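Local coordinates for gamma-glutamyl-gamma-aminobutyraldehyde dehydrogenase (Burkholderia cenocepacia, PDB 4LIH), which probably oxidises aldehydes to carboxylic acids with NAD(P)+ as a member of the aldehyde dehydrogenase family, at residues A[49-54]-A[113-118]. Residues are numbered along the deposited sequence; the frame is centred on the assembly and turned at random. Where two conformers were deposited one is given.
Sequences SPIDGR and ETLDAG
Ser49 and Pro50 lie against Asp116 and Gly118, with CA atoms 5.2 Å apart in both pairs, where the loop between strands 44-48 and 55-60 meets the C-terminal end of helix 106-117. This buried contact joins two N-terminal parts of the aldehyde dehydrogenase fold, away from the predicted active-site Glu274. The hairpin-like loop is closed by backbone bonds from Ser49 N to Arg54 O and from Gly53 N to Ser49 O; it covers the last turn of the helix, which ends at Gly118, whose phi is positive. Ser49 makes the one hydrogen bond between the segments. Its hydroxyl, anti to the backbone N (chi1 -172°), donates to Leu115 O at 2.6 Å from OG, in the carbonyl plane and on a lone pair. Leu115 O belongs to the last helical turn, and the serine hydroxyl supplies it with a donor from the loop; Ser49 CA adds a CA-H...O contact to the same oxygen. The Pro50 ring packs against the helix end, with Pro50 CD 3.2 Å from Asp116 O and CG against Ala117 C and Gly118 N. Beyond it, Ile51 CD1 lies 4.0 Å from Leu115 CD2 and also touches the carbonyl oxygen of Thr114. In the conformer given for Arg54, Leu115 CD2 also lies over one face of the guanidinium, 3.6 Å from Arg54 NH1. In that conformer Asp52 OD1 accepts from Arg54 NE at 2.9 Å in a salt bridge, in the guanidinium plane, and also from the backbone N of Arg54 in an Asx turn. Outside the two segments, Leu56 of strand 55-60 touches both Ser49 and Leu115, and Tyr388 OH is hydrogen-bonded to Ile51 O. The two donors of Arg54, NE and N, reach Asp52 OD1 from opposite faces of the carboxylate plane.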
ATOM      1  N   SER A  49     -11.525  17.494  42.650  1.00 13.60           N
ATOM      2  CA  SER A  49     -12.044  18.187  41.495  1.00 12.87           C
ATOM      3  C   SER A  49     -11.468  19.590  41.397  1.00 12.73           C
ATOM      4  O   SER A  49     -11.507  20.347  42.364  1.00 12.47           O
ATOM      5  CB  SER A  49     -13.557  18.305  41.611  1.00 12.84           C
ATOM      6  OG  SER A  49     -14.105  18.816  40.423  1.00 12.27           O
ATOM      7  N   PRO A  50     -11.006  19.968  40.206  1.00 12.55           N
ATOM      8  CA  PRO A  50     -10.546  21.322  39.950  1.00 12.68           C
ATOM      9  C   PRO A  50     -11.633  22.389  39.964  1.00 13.10           C
ATOM     10  O   PRO A  50     -11.327  23.574  40.036  1.00 12.95           O
ATOM     11  CB  PRO A  50      -9.958  21.253  38.534  1.00 12.52           C
ATOM     12  CG  PRO A  50      -9.904  19.820  38.140  1.00 12.40           C
ATOM     13  CD  PRO A  50     -10.722  19.031  39.098  1.00 12.43           C
ATOM     14  N   ILE A  51     -12.879  21.972  39.904  1.00 13.54           N
ATOM     15  CA  ILE A  51     -13.977  22.894  39.783  1.00 14.34           C
ATOM     16  C   ILE A  51     -14.042  23.715  41.056  1.00 14.66           C
ATOM     17  O   ILE A  51     -14.181  24.944  41.009  1.00 14.20           O
ATOM     18  CB  ILE A  51     -15.318  22.146  39.586  1.00 14.75           C
ATOM     19  CG1 ILE A  51     -15.287  21.392  38.229  1.00 15.08           C
ATOM     20  CG2 ILE A  51     -16.494  23.128  39.639  1.00 14.95           C
ATOM     21  CD1 ILE A  51     -16.401  20.355  38.082  1.00 15.65           C
ATOM     22  N   ASP A  52     -13.929  23.009  42.178  1.00 14.94           N
ATOM     23  CA  ASP A  52     -14.158  23.630  43.481  1.00 15.75           C
ATOM     24  C   ASP A  52     -13.368  23.003  44.609  1.00 16.38           C
ATOM     25  O   ASP A  52     -13.584  23.341  45.776  1.00 16.67           O
ATOM     26  CB  ASP A  52     -15.667  23.612  43.782  1.00 16.09           C
ATOM     27  CG  ASP A  52     -16.244  22.209  43.886  1.00 16.24           C
ATOM     28  OD1 ASP A  52     -15.494  21.204  43.725  1.00 15.84           O
ATOM     29  OD2 ASP A  52     -17.475  22.130  44.142  1.00 16.81           O
ATOM     30  N   GLY A  53     -12.435  22.109  44.293  1.00 16.85           N
ATOM     31  CA  GLY A  53     -11.672  21.398  45.338  1.00 17.75           C
ATOM     32  C   GLY A  53     -12.365  20.237  46.067  1.00 18.44           C
ATOM     33  O   GLY A  53     -11.777  19.654  46.978  1.00 19.24           O
ATOM     34  N   ARG A  54     -13.590  19.887  45.671  0.50 18.44           N
ATOM     35  CA  ARG A  54     -14.318  18.793  46.325  0.50 18.44           C
ATOM     36  C   ARG A  54     -13.554  17.480  46.138  0.50 18.17           C
ATOM     37  O   ARG A  54     -12.993  17.232  45.071  0.50 17.64           O
ATOM     38  CB  ARG A  54     -15.777  18.688  45.801  0.50 18.68           C
ATOM     39  CG  ARG A  54     -15.969  18.206  44.354  0.50 18.46           C
ATOM     40  CD  ARG A  54     -17.423  18.268  43.853  0.50 18.78           C
ATOM     41  NE  ARG A  54     -17.696  19.417  42.994  0.50 18.74           N
ATOM     42  CZ  ARG A  54     -18.704  19.503  42.121  0.50 18.70           C
ATOM     43  NH1 ARG A  54     -19.546  18.497  41.927  0.50 18.48           N
ATOM     44  NH2 ARG A  54     -18.853  20.602  41.399  0.50 18.48           N
ATOM     45  N   GLU A 113     -15.270  12.861  33.515  1.00  9.56           N
ATOM     46  CA  GLU A 113     -14.145  13.608  32.935  1.00  9.41           C
ATOM     47  C   GLU A 113     -14.141  15.079  33.326  1.00  9.32           C
ATOM     48  O   GLU A 113     -13.076  15.649  33.558  1.00  9.18           O
ATOM     49  CB  GLU A 113     -14.159  13.518  31.382  1.00  9.45           C
ATOM     50  CG  GLU A 113     -12.834  13.860  30.673  1.00  9.37           C
ATOM     51  CD  GLU A 113     -11.890  12.671  30.660  1.00  9.42           C
ATOM     52  OE1 GLU A 113     -11.846  11.920  31.642  1.00  9.70           O
ATOM     53  OE2 GLU A 113     -11.245  12.429  29.650  1.00  9.39           O
ATOM     54  N   THR A 114     -15.328  15.682  33.324  1.00  9.34           N
ATOM     55  CA  THR A 114     -15.533  17.106  33.651  1.00  9.33           C
ATOM     56  C   THR A 114     -15.284  17.319  35.157  1.00  9.50           C
ATOM     57  O   THR A 114     -14.600  18.251  35.528  1.00  9.41           O
ATOM     58  CB  THR A 114     -16.963  17.570  33.264  1.00  9.37           C
ATOM     59  OG1 THR A 114     -17.083  17.687  31.831  1.00  9.26           O
ATOM     60  CG2 THR A 114     -17.329  18.890  33.920  1.00  9.41           C
ATOM     61  N   LEU A 115     -15.797  16.418  36.003  1.00  9.71           N
ATOM     62  CA  LEU A 115     -15.489  16.491  37.445  1.00  9.94           C
ATOM     63  C   LEU A 115     -14.025  16.314  37.803  1.00  9.99           C
ATOM     64  O   LEU A 115     -13.500  17.045  38.636  1.00 10.05           O
ATOM     65  CB  LEU A 115     -16.293  15.440  38.226  1.00 10.11           C
ATOM     66  CG  LEU A 115     -17.794  15.671  38.195  1.00 10.30           C
ATOM     67  CD1 LEU A 115     -18.517  14.421  38.735  1.00 10.34           C
ATOM     68  CD2 LEU A 115     -18.174  16.919  38.967  1.00 10.51           C
ATOM     69  N   ASP A 116     -13.388  15.341  37.155  1.00  9.92           N
ATOM     70  CA  ASP A 116     -12.032  14.889  37.460  1.00  9.97           C
ATOM     71  C   ASP A 116     -10.984  15.918  37.005  1.00  9.87           C
ATOM     72  O   ASP A 116     -10.024  16.214  37.724  1.00  9.84           O
ATOM     73  CB  ASP A 116     -11.830  13.523  36.748  1.00 10.03           C
ATOM     74  CG  ASP A 116     -10.727  12.660  37.358  1.00 10.24           C
ATOM     75  OD1 ASP A 116     -10.195  13.054  38.424  1.00 10.54           O
ATOM     76  OD2 ASP A 116     -10.405  11.571  36.774  1.00 10.14           O
ATOM     77  N   ALA A 117     -11.188  16.482  35.813  1.00  9.79           N
ATOM     78  CA  ALA A 117     -10.118  17.245  35.147  1.00  9.66           C
ATOM     79  C   ALA A 117     -10.477  18.702  34.859  1.00  9.62           C
ATOM     80  O   ALA A 117      -9.631  19.423  34.363  1.00  9.62           O
ATOM     81  CB  ALA A 117      -9.733  16.543  33.859  1.00  9.59           C
ATOM     82  N   GLY A 118     -11.724  19.104  35.154  1.00  9.66           N
ATOM     83  CA  GLY A 118     -12.181  20.511  35.051  1.00  9.66           C
ATOM     84  C   GLY A 118     -12.549  20.956  33.651  1.00  9.67           C
ATOM     85  O   GLY A 118     -12.709  22.144  33.388  1.00  9.88           O
TER